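Local coordinates for protein beta-lactamase (Francisella tularensis subsp. tularensis, PDB 3P09) that probably hydrolyses beta-lactam antibiotics to substituted beta-amino acids, as a member of the class A beta-lactamase family, at residues G72-Y77 and G83-K88; A102-K107 and L118-I123. All coordinates share one frame; numbering follows the deposited sequence.

Contact 1: residues G72-Y77 and G83-K88; sequences GAILDY and GFLDKK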
loop_
_atom_site.group_PDB
_atom_site.type_symbol
_atom_site.label_atom_id
_atom_site.label_comp_id
_atom_site.label_asym_id
_atom_site.label_seq_id
_atom_site.Cartn_x
_atom_site.Cartn_y
_atom_site.Cartn_z
ATOM N N GLY A 72 9.016 3.993 -2.416
ATOM C CA GLY A 72 9.877 4.494 -1.362
ATOM C C GLY A 72 11.343 4.154 -1.622
ATOM O O GLY A 72 12.231 4.999 -1.496
ATOM N N ALA A 73 11.594 2.905 -1.993
ATOM C CA ALA A 73 12.939 2.446 -2.309
ATOM C C ALA A 73 13.537 3.227 -3.470
ATOM O O ALA A 73 14.720 3.558 -3.470
ATOM C CB ALA A 73 12.927 0.955 -2.625
ATOM N N ILE A 74 12.720 3.490 -4.481
ATOM C CA ILE A 74 13.182 4.249 -5.632
ATOM C C ILE A 74 13.574 5.666 -5.223
ATOM O O ILE A 74 14.587 6.198 -5.681
ATOM C CB ILE A 74 12.092 4.290 -6.723
ATOM C CG1 ILE A 74 11.922 2.897 -7.335
ATOM C CG2 ILE A 74 12.425 5.342 -7.800
ATOM C CD1 ILE A 74 13.075 2.502 -8.260
ATOM N N LEU A 75 12.783 6.280 -4.352
ATOM C CA LEU A 75 13.081 7.644 -3.901
ATOM C C LEU A 75 14.364 7.692 -3.077
ATOM O O LEU A 75 15.154 8.642 -3.175
ATOM C CB LEU A 75 11.908 8.204 -3.094
ATOM C CG LEU A 75 10.634 8.435 -3.919
ATOM C CD1 LEU A 75 9.432 8.708 -3.040
ATOM C CD2 LEU A 75 10.849 9.581 -4.885
ATOM N N ASP A 76 14.565 6.670 -2.258
ATOM C CA ASP A 76 15.781 6.557 -1.471
ATOM C C ASP A 76 16.947 6.420 -2.450
ATOM O O ASP A 76 17.979 7.072 -2.301
ATOM C CB ASP A 76 15.665 5.342 -0.535
ATOM C CG ASP A 76 16.984 4.968 0.138
ATOM O OD1 ASP A 76 17.258 5.478 1.245
ATOM O OD2 ASP A 76 17.729 4.134 -0.422
ATOM N N TYR A 77 16.763 5.586 -3.471
ATOM C CA TYR A 77 17.797 5.393 -4.490
ATOM C C TYR A 77 18.175 6.732 -5.107
ATOM O O TYR A 77 19.361 7.069 -5.241
ATOM C CB TYR A 77 17.298 4.438 -5.576
ATOM C CG TYR A 77 18.373 3.960 -6.529
ATOM C CD1 TYR A 77 19.097 2.805 -6.261
ATOM C CD2 TYR A 77 18.668 4.664 -7.687
ATOM C CE1 TYR A 77 20.088 2.359 -7.123
ATOM C CE2 TYR A 77 19.656 4.222 -8.563
ATOM C CZ TYR A 77 20.359 3.069 -8.274
ATOM O OH TYR A 77 21.343 2.626 -9.129
ATOM N N GLY A 83 19.623 12.423 -9.834
ATOM C CA GLY A 83 19.140 12.439 -11.210
ATOM C C GLY A 83 18.319 11.227 -11.632
ATOM O O GLY A 83 17.735 11.202 -12.715
ATOM N N PHE A 84 18.272 10.217 -10.773
ATOM C CA PHE A 84 17.590 8.970 -11.096
ATOM C C PHE A 84 16.105 9.152 -11.452
ATOM O O PHE A 84 15.596 8.469 -12.342
ATOM C CB PHE A 84 17.749 7.980 -9.944
ATOM C CG PHE A 84 17.263 6.590 -10.253
ATOM C CD1 PHE A 84 17.869 5.829 -11.245
ATOM C CD2 PHE A 84 16.220 6.032 -9.525
ATOM C CE1 PHE A 84 17.437 4.540 -11.521
ATOM C CE2 PHE A 84 15.779 4.735 -9.787
ATOM C CZ PHE A 84 16.388 3.988 -10.792
ATOM N N LEU A 85 15.415 10.064 -10.767
ATOM C CA LEU A 85 13.988 10.283 -11.040
ATOM C C LEU A 85 13.717 10.774 -12.463
ATOM O O LEU A 85 12.639 10.547 -13.004
ATOM C CB LEU A 85 13.381 11.273 -10.049
ATOM C CG LEU A 85 13.109 10.711 -8.649
ATOM C CD1 LEU A 85 12.602 11.792 -7.713
ATOM C CD2 LEU A 85 12.105 9.589 -8.741
ATOM N N ASP A 86 14.690 11.465 -13.049
ATOM C CA ASP A 86 14.541 12.009 -14.398
ATOM C C ASP A 86 15.017 11.048 -15.477
ATOM O O ASP A 86 14.930 11.354 -16.664
ATOM C CB ASP A 86 15.303 13.325 -14.516
ATOM C CG ASP A 86 14.752 14.392 -13.603
ATOM O OD1 ASP A 86 13.541 14.683 -13.701
ATOM O OD2 ASP A 86 15.521 14.926 -12.776
ATOM N N LYS A 87 15.507 9.886 -15.062
ATOM C CA LYS A 87 16.085 8.907 -15.985
ATOM C C LYS A 87 15.026 8.300 -16.892
ATOM O O LYS A 87 13.987 7.840 -16.418
ATOM C CB LYS A 87 16.805 7.795 -15.211
ATOM C CG LYS A 87 17.206 6.607 -16.067
ATOM C CD LYS A 87 18.192 5.687 -15.349
ATOM C CE LYS A 87 19.611 6.248 -15.393
ATOM N NZ LYS A 87 20.625 5.288 -14.858
ATOM N N LYS A 88 15.305 8.279 -18.195
ATOM C CA LYS A 88 14.347 7.808 -19.189
ATOM C C LYS A 88 14.412 6.303 -19.374
ATOM O O LYS A 88 15.478 5.747 -19.635
ATOM C CB LYS A 88 14.587 8.504 -20.539
ATOM C CG LYS A 88 14.342 10.007 -20.518
ATOM C CD LYS A 88 14.853 10.678 -21.795
ATOM C CE LYS A 88 14.910 12.199 -21.645
ATOM N NZ LYS A 88 15.301 12.907 -22.908
#

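Contact 2: residues A102-K107 and L118-I123; sequences APITAK and LNYAAI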
loop_
_atom_site.group_PDB
_atom_site.type_symbol
_atom_site.label_atom_id
_atom_site.label_comp_id
_atom_site.label_asym_id
_atom_site.label_seq_id
_atom_site.Cartn_x
_atom_site.Cartn_y
_atom_site.Cartn_z
ATOM N N ALA A 102 -2.672 -2.030 -16.764
ATOM C CA ALA A 102 -1.523 -1.224 -17.178
ATOM C C ALA A 102 -2.003 0.118 -17.713
ATOM O O ALA A 102 -1.760 0.464 -18.877
ATOM C CB ALA A 102 -0.736 -1.961 -18.261
ATOM N N PRO A 103 -2.681 0.887 -16.864
ATOM C CA PRO A 103 -3.348 2.094 -17.353
ATOM C C PRO A 103 -2.389 3.117 -17.964
ATOM O O PRO A 103 -2.754 3.735 -18.946
ATOM C CB PRO A 103 -4.053 2.643 -16.104
ATOM C CG PRO A 103 -3.311 2.049 -14.951
ATOM C CD PRO A 103 -2.867 0.685 -15.418
ATOM N N ILE A 104 -1.188 3.277 -17.417
ATOM C CA ILE A 104 -0.227 4.213 -17.990
ATOM C C ILE A 104 0.743 3.519 -18.964
ATOM O O ILE A 104 0.916 3.957 -20.091
ATOM C CB ILE A 104 0.586 4.943 -16.891
ATOM C CG1 ILE A 104 -0.315 5.848 -16.052
ATOM C CG2 ILE A 104 1.694 5.790 -17.507
ATOM C CD1 ILE A 104 -1.190 5.127 -15.072
ATOM N N THR A 105 1.364 2.427 -18.530
ATOM C CA THR A 105 2.398 1.817 -19.346
ATOM C C THR A 105 1.863 1.345 -20.703
ATOM O O THR A 105 2.560 1.436 -21.709
ATOM C CB THR A 105 3.131 0.697 -18.602
ATOM O OG1 THR A 105 2.187 -0.265 -18.109
ATOM C CG2 THR A 105 3.908 1.295 -17.418
ATOM N N ALA A 106 0.625 0.866 -20.732
ATOM C CA ALA A 106 0.054 0.369 -21.973
ATOM C C ALA A 106 -0.103 1.478 -23.012
ATOM O O ALA A 106 -0.222 1.203 -24.208
ATOM C CB ALA A 106 -1.295 -0.314 -21.708
ATOM N N LYS A 107 -0.132 2.730 -22.566
ATOM C CA LYS A 107 -0.266 3.839 -23.510
ATOM C C LYS A 107 1.099 4.339 -23.998
ATOM O O LYS A 107 1.180 5.310 -24.746
ATOM C CB LYS A 107 -1.048 5.001 -22.879
ATOM C CG LYS A 107 -2.403 4.606 -22.288
ATOM C CD LYS A 107 -3.225 5.859 -21.962
ATOM C CE LYS A 107 -4.616 5.500 -21.468
ATOM N NZ LYS A 107 -5.486 6.712 -21.331
ATOM N N LEU A 118 7.022 6.468 -13.762
ATOM C CA LEU A 118 6.767 5.065 -13.445
ATOM C C LEU A 118 6.350 4.924 -11.989
ATOM O O LEU A 118 5.532 4.079 -11.660
ATOM C CB LEU A 118 8.001 4.202 -13.741
ATOM C CG LEU A 118 8.259 4.009 -15.235
ATOM C CD1 LEU A 118 9.735 3.704 -15.546
ATOM C CD2 LEU A 118 7.352 2.912 -15.768
ATOM N N ASN A 119 6.929 5.749 -11.119
ATOM C CA ASN A 119 6.506 5.770 -9.725
ATOM C C ASN A 119 5.029 6.096 -9.619
ATOM O O ASN A 119 4.294 5.439 -8.899
ATOM C CB ASN A 119 7.285 6.813 -8.922
ATOM C CG ASN A 119 8.683 6.371 -8.577
ATOM O OD1 ASN A 119 9.008 5.179 -8.621
ATOM N ND2 ASN A 119 9.516 7.325 -8.184
ATOM N N TYR A 120 4.614 7.151 -10.325
ATOM C CA TYR A 120 3.221 7.571 -10.332
ATOM C C TYR A 120 2.340 6.423 -10.783
ATOM O O TYR A 120 1.330 6.112 -10.154
ATOM C CB TYR A 120 3.068 8.798 -11.250
ATOM C CG TYR A 120 1.651 9.140 -11.633
ATOM C CD1 TYR A 120 1.083 8.640 -12.803
ATOM C CD2 TYR A 120 0.881 9.979 -10.840
ATOM C CE1 TYR A 120 -0.225 8.970 -13.167
ATOM C CE2 TYR A 120 -0.429 10.307 -11.198
ATOM C CZ TYR A 120 -0.970 9.803 -12.360
ATOM O OH TYR A 120 -2.274 10.137 -12.711
ATOM N N ALA A 121 2.733 5.780 -11.878
ATOM C CA ALA A 121 2.002 4.637 -12.409
ATOM C C ALA A 121 1.893 3.502 -11.388
ATOM O O ALA A 121 0.820 2.915 -11.230
ATOM C CB ALA A 121 2.681 4.124 -13.665
ATOM N N ALA A 122 3.009 3.183 -10.726
ATOM C CA ALA A 122 3.043 2.098 -9.743
ATOM C C ALA A 122 2.110 2.370 -8.569
ATOM O O ALA A 122 1.419 1.464 -8.089
ATOM C CB ALA A 122 4.470 1.853 -9.241
ATOM N N ILE A 123 2.089 3.615 -8.103
ATOM C CA ILE A 123 1.207 3.978 -6.991
ATOM C C ILE A 123 -0.257 3.899 -7.407
ATOM O O ILE A 123 -1.133 3.615 -6.595
ATOM C CB ILE A 123 1.536 5.379 -6.458
ATOM C CG1 ILE A 123 2.930 5.376 -5.813
ATOM C CG2 ILE A 123 0.472 5.844 -5.477
ATOM C CD1 ILE A 123 3.104 4.353 -4.667
#

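Contact 1: residues G72-Y77 and G83-K88
Tyr-77 and Phe-84 meet as an edge-to-face pair, with the CD2–CE2 edge of the tyrosine laid over one face of the phenylalanine. The ring centroids are 4.4 Å apart and the planes inclined at 54°, well short of a perpendicular T. Tyr-77 CD2 sits 3.3 Å above the Phe-84 plane, displaced toward the rim. Both rings reach the meeting point by swinging CG anti to the backbone N (chi1 -169° in Tyr-77). The rim of Phe-84 is met by Ile-74, whose CD1 lies in the ring plane, 3.8 Å from Phe-84 CE2, while its CG2 touches the same ring carbon. Farther along, Leu-75 and Leu-85 cross methyl against methyl, Leu-75 CD2 standing 4.0 Å from Leu-85 CD1. Helix 66-80, which in the helical part of this class A fold starts at the probable SxxK motif, thus receives the chain that follows it, folded back as a short 3-10 turn. Outside the contact, Asp-78 OD1 accepts a hydrogen bond from Leu-85 N, and Ile-115 packs on both Ile-74 and Phe-84. No hydrogen bond bridges the two segments, so their direct cohesion rests on apolar packing and the edge-to-face ring pair.

Contact 2: residues A102-K107 and L118-I123
Ile-104 and Ala-121 each point their CB toward the opposing segment, Ile-104 CB lying 3.9 Å from Ala-121 CB, and the two backbones come within 6.0 Å of each other between Ile-104 CA and Ala-121 CA. The small methyl of Ala-121 is consistent with so near an approach. Ile-104 CG1, anti to its carbonyl carbon (chi1 -66°), lies at the edge of the Tyr-120 ring, near its plane, 4.3 Å from Tyr-120 CE1. Ile-104 CD1 comes to 4.2 Å from Ala-121 CA. A turn earlier on the helix, Leu-118 CD2 touches Thr-105 CG2 at 4.1 Å, the two side chains crossing at about a right angle. The torsion of Thr-105 (chi1 54°) separates its two branches: the methyl is given to the leucine and OG1 to a hydrogen bond with Asp-126 OD1. Ser-125 and Asp-126 probably match the first two residues of the Ser-Asp-Asn motif of class A beta-lactamases, the third position here being serine. The other oxygen of Asp-126, OD2, accepts a hydrogen bond from the backbone N of Ile-104, so a single carboxylate holds two successive residues of the 102-107 loop. The loop also braces itself, Ala-106 N bonding to Ala-102 O and Lys-107 N to Ile-104 O, while Asn-108 ND2 reaches the carbonyl of Ile-104. Behind the first shell, Ala-129 of helix 127-137 packs on Ala-121, Pro-128 on Thr-105, and Tyr-205 of helix 196-208 on Tyr-120.

How the contacts relate
The two contacts, with centres about 15 Å apart, follow each other along the chain and are joined through Asn-119 in the helix of contact 2. Asn-119 ND2 lies 3.5 Å from Leu-85 CD2 and Asn-119 OD1 3.5 Å from Ile-74 CG2, so the amide packs against both segments of contact 1, while ND2 also bonds to Tyr-205 OH. Helices 66-80 and 115-123 therefore pack against each other in the helical part of the fold. The first begins at the probable active site, with the SxxK pattern of Ser-64 and Lys-67, and the second ends just before Ser-125. Contact 1 uses the later half of its helix, whereas the loop of contact 2 is bonded to Asp-126, which directly follows Ser-125.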